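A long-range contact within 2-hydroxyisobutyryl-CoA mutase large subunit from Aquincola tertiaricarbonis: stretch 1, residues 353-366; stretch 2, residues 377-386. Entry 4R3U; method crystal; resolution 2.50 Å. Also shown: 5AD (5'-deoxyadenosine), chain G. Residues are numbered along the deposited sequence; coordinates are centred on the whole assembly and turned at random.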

# COMPACT_ATOMS: atom_id res chain seq x y z
N GLN A 353 7.97 15.22 2.04
CA GLN A 353 7.17 14.19 2.70
C GLN A 353 7.55 12.78 2.24
O GLN A 353 6.68 11.92 2.04
CB GLN A 353 5.67 14.46 2.47
CG GLN A 353 5.20 15.81 2.98
CD GLN A 353 3.71 15.91 2.93
OE1 GLN A 353 3.15 16.82 2.31
NE2 GLN A 353 3.06 15.00 3.65
N TYR A 354 8.88 12.55 2.06
CA TYR A 354 9.44 11.29 1.56
C TYR A 354 8.85 9.99 2.12
O TYR A 354 8.76 9.04 1.35
CB TYR A 354 10.99 11.28 1.54
CG TYR A 354 11.62 11.11 2.91
CD1 TYR A 354 11.85 12.21 3.72
CD2 TYR A 354 11.94 9.85 3.41
CE1 TYR A 354 12.33 12.06 5.02
CE2 TYR A 354 12.43 9.68 4.71
CZ TYR A 354 12.63 10.80 5.51
OH TYR A 354 13.15 10.68 6.77
N MET A 355 8.47 9.91 3.44
CA MET A 355 7.92 8.64 3.99
C MET A 355 6.62 8.19 3.34
O MET A 355 6.29 7.02 3.38
CB MET A 355 7.80 8.62 5.52
CG MET A 355 9.09 8.31 6.25
SD MET A 355 10.09 6.89 5.75
CE MET A 355 9.12 5.50 6.34
N VAL A 356 5.94 9.10 2.71
CA VAL A 356 4.70 8.86 1.97
C VAL A 356 4.96 7.95 0.74
O VAL A 356 4.05 7.24 0.30
CB VAL A 356 4.04 10.24 1.68
CG1 VAL A 356 4.08 10.62 0.21
CG2 VAL A 356 2.66 10.30 2.23
N ASN A 357 6.23 7.90 0.26
CA ASN A 357 6.69 7.01 -0.81
C ASN A 357 6.43 5.55 -0.48
O ASN A 357 6.20 4.77 -1.39
CB ASN A 357 8.19 7.22 -1.10
CG ASN A 357 8.47 8.57 -1.67
OD1 ASN A 357 7.58 9.17 -2.25
ND2 ASN A 357 9.67 9.09 -1.46
N VAL A 358 6.41 5.18 0.82
CA VAL A 358 6.13 3.83 1.30
C VAL A 358 4.76 3.39 0.79
O VAL A 358 4.64 2.26 0.30
CB VAL A 358 6.33 3.70 2.84
CG1 VAL A 358 5.88 2.33 3.39
CG2 VAL A 358 7.78 4.00 3.23
N VAL A 359 3.74 4.30 0.86
CA VAL A 359 2.36 4.08 0.39
C VAL A 359 2.34 3.89 -1.13
O VAL A 359 1.74 2.94 -1.61
CB VAL A 359 1.40 5.22 0.82
CG1 VAL A 359 -0.04 4.99 0.30
CG2 VAL A 359 1.40 5.43 2.34
N ARG A 360 2.97 4.80 -1.88
CA ARG A 360 3.07 4.81 -3.33
C ARG A 360 3.64 3.50 -3.83
O ARG A 360 3.04 2.88 -4.71
CB ARG A 360 3.98 5.96 -3.79
CG ARG A 360 3.40 7.35 -3.57
CD ARG A 360 4.34 8.42 -4.07
NE ARG A 360 3.66 9.71 -4.15
CZ ARG A 360 4.04 10.81 -3.53
NH1 ARG A 360 5.13 10.81 -2.78
NH2 ARG A 360 3.34 11.93 -3.68
N THR A 361 4.77 3.07 -3.24
CA THR A 361 5.51 1.84 -3.57
C THR A 361 4.74 0.59 -3.18
O THR A 361 4.92 -0.43 -3.82
CB THR A 361 6.96 1.94 -3.03
OG1 THR A 361 7.60 3.00 -3.72
CG2 THR A 361 7.77 0.65 -3.19
N SER A 362 3.87 0.67 -2.15
CA SER A 362 3.03 -0.49 -1.73
C SER A 362 2.04 -0.82 -2.85
O SER A 362 1.98 -1.96 -3.30
CB SER A 362 2.26 -0.18 -0.45
OG SER A 362 3.17 -0.17 0.64
N LEU A 363 1.31 0.22 -3.34
CA LEU A 363 0.31 0.09 -4.39
C LEU A 363 0.94 -0.41 -5.70
O LEU A 363 0.39 -1.32 -6.33
CB LEU A 363 -0.43 1.44 -4.58
CG LEU A 363 -1.05 2.04 -3.31
CD1 LEU A 363 -1.69 3.36 -3.58
CD2 LEU A 363 -2.03 1.08 -2.63
N GLN A 364 2.12 0.16 -6.06
CA GLN A 364 2.88 -0.19 -7.25
C GLN A 364 3.42 -1.64 -7.18
O GLN A 364 3.35 -2.35 -8.17
CB GLN A 364 3.99 0.83 -7.49
CG GLN A 364 3.45 2.18 -7.94
CD GLN A 364 4.45 3.29 -7.78
OE1 GLN A 364 5.67 3.05 -7.80
NE2 GLN A 364 3.97 4.53 -7.61
N ALA A 365 3.88 -2.09 -5.99
CA ALA A 365 4.30 -3.45 -5.77
C ALA A 365 3.09 -4.38 -5.99
O ALA A 365 3.23 -5.40 -6.67
CB ALA A 365 4.84 -3.60 -4.37
N LEU A 366 1.92 -4.03 -5.45
CA LEU A 366 0.69 -4.80 -5.60
C LEU A 366 0.26 -4.95 -7.07
O LEU A 366 -0.10 -6.05 -7.47
CB LEU A 366 -0.46 -4.26 -4.71
CG LEU A 366 -1.78 -5.10 -4.72
CD1 LEU A 366 -1.53 -6.57 -4.27
CD2 LEU A 366 -2.85 -4.42 -3.92
N HIS A 377 11.69 -5.31 -7.87
CA HIS A 377 12.44 -4.38 -7.08
C HIS A 377 11.41 -3.32 -6.62
O HIS A 377 10.74 -2.68 -7.45
CB HIS A 377 13.55 -3.68 -7.89
CG HIS A 377 14.23 -2.55 -7.14
ND1 HIS A 377 15.42 -2.74 -6.45
CD2 HIS A 377 13.84 -1.26 -6.99
CE1 HIS A 377 15.69 -1.58 -5.88
NE2 HIS A 377 14.79 -0.65 -6.19
N THR A 378 11.34 -3.09 -5.30
CA THR A 378 10.55 -2.01 -4.73
C THR A 378 11.53 -0.89 -4.38
O THR A 378 12.59 -1.15 -3.80
CB THR A 378 9.72 -2.48 -3.53
OG1 THR A 378 10.45 -3.45 -2.78
CG2 THR A 378 8.38 -3.06 -3.94
N ASN A 379 11.17 0.37 -4.73
CA ASN A 379 12.06 1.49 -4.45
C ASN A 379 12.08 1.85 -2.97
O ASN A 379 11.16 1.45 -2.25
CB ASN A 379 11.71 2.71 -5.30
CG ASN A 379 11.75 2.45 -6.77
OD1 ASN A 379 12.59 1.70 -7.27
ND2 ASN A 379 10.80 3.04 -7.48
N GLY A 380 13.13 2.56 -2.55
CA GLY A 380 13.30 3.05 -1.19
C GLY A 380 12.56 4.38 -1.06
O GLY A 380 12.36 5.09 -2.06
N TYR A 381 12.15 4.73 0.21
CA TYR A 381 11.46 5.98 0.49
C TYR A 381 12.36 7.19 0.23
O TYR A 381 11.86 8.30 0.04
CB TYR A 381 10.86 5.99 1.91
CG TYR A 381 11.83 5.57 3.00
CD1 TYR A 381 12.93 6.37 3.34
CD2 TYR A 381 11.62 4.41 3.73
CE1 TYR A 381 13.81 5.99 4.36
CE2 TYR A 381 12.49 4.02 4.75
CZ TYR A 381 13.58 4.82 5.07
OH TYR A 381 14.43 4.43 6.09
N ASP A 382 13.69 6.95 0.16
CA ASP A 382 14.73 7.95 -0.08
C ASP A 382 15.10 8.12 -1.58
O ASP A 382 16.13 8.74 -1.91
CB ASP A 382 15.97 7.65 0.79
CG ASP A 382 16.66 6.28 0.72
OD1 ASP A 382 16.22 5.42 -0.08
OD2 ASP A 382 17.65 6.08 1.46
N GLU A 383 14.24 7.63 -2.49
CA GLU A 383 14.44 7.67 -3.94
C GLU A 383 14.83 9.04 -4.51
O GLU A 383 15.74 9.12 -5.32
CB GLU A 383 13.20 7.10 -4.66
CG GLU A 383 13.33 6.99 -6.17
CD GLU A 383 14.34 6.03 -6.76
OE1 GLU A 383 14.82 6.34 -7.87
OE2 GLU A 383 14.62 4.96 -6.17
N ALA A 384 14.16 10.12 -4.07
CA ALA A 384 14.44 11.45 -4.61
C ALA A 384 15.68 12.16 -4.03
O ALA A 384 16.06 13.22 -4.51
CB ALA A 384 13.20 12.32 -4.51
N PHE A 385 16.34 11.53 -3.05
CA PHE A 385 17.54 12.07 -2.42
C PHE A 385 18.84 11.43 -2.92
O PHE A 385 19.73 12.14 -3.38
CB PHE A 385 17.48 11.91 -0.92
CG PHE A 385 16.38 12.65 -0.21
CD1 PHE A 385 15.08 12.16 -0.22
CD2 PHE A 385 16.67 13.76 0.58
CE1 PHE A 385 14.07 12.82 0.47
CE2 PHE A 385 15.67 14.42 1.27
CZ PHE A 385 14.38 13.94 1.22
N ALA A 386 18.98 10.10 -2.75
CA ALA A 386 20.24 9.40 -3.04
C ALA A 386 20.03 7.91 -3.22
O ALA A 386 18.93 7.41 -2.94
CB ALA A 386 21.22 9.62 -1.88
N1 5AD G . 21.54 1.14 -5.24
C2 5AD G . 20.16 0.93 -5.20
N3 5AD G . 19.36 1.54 -6.20
C4 5AD G . 19.95 2.22 -7.21
N9 5AD G . 19.46 2.88 -8.26
C8 5AD G . 20.50 3.30 -8.99
N7 5AD G . 21.62 2.99 -8.37
C5 5AD G . 21.30 2.30 -7.27
C6 5AD G . 22.06 1.76 -6.31
N6 5AD G . 23.36 1.96 -6.44
C1' 5AD G . 18.10 2.91 -8.83
C2' 5AD G . 17.06 3.62 -8.03
C3' 5AD G . 16.16 4.16 -9.13
C4' 5AD G . 16.79 3.73 -10.46
C5' 5AD G . 16.75 4.89 -11.45
O4' 5AD G . 18.14 3.56 -10.10
O2' 5AD G . 16.33 2.66 -7.27
O3' 5AD G . 14.84 3.62 -8.97
O HOH W 1 9.27 4.02 -1.68
O HOH W 2 7.98 3.13 -6.21

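What holds Tyr381, the residue most covered in this contact, against the first stretch? Its ring lies beneath the sulfur of Met355: SD sits 3.5 Å from the ring centroid and 15° off the normal, a sulfur-aromatic contact over one face. Val358 adds an apolar touch, its CG2 3.9 Å from Tyr381 CD2. The backbone is fixed as well, because Asn357 ND2 donates a hydrogen bond to Tyr381 O at 2.8 Å, with an angle of 156° at the hydrogen. Asn357 is itself steadied by Arg360, whose NH1 donates to Asn357 OD1 at 3.0 Å.

How does Tyr354 join Tyr381 and Phe385 of the second stretch? Its CB points toward that stretch and packs 3.6 Å from CE1 of Phe385, at the edge of the Phe385 ring. Farther out, Tyr354 CD2 meets Tyr381 CD1 at 3.6 Å. The Tyr354 and Tyr381 planes are inclined at 45°, an oblique pairing.

What does Thr361 contribute, one helical turn beyond Asn357? Its methyl CG2 rests 3.7 Å from Thr378 CB and 3.6 Å from Asn379 O, while its hydroxyl faces water. Water 1 lies 2.8 Å from Thr361 OG1 and donates to Asn379 O at 3.2 Å, bridging the stretches where no direct hydrogen bond does.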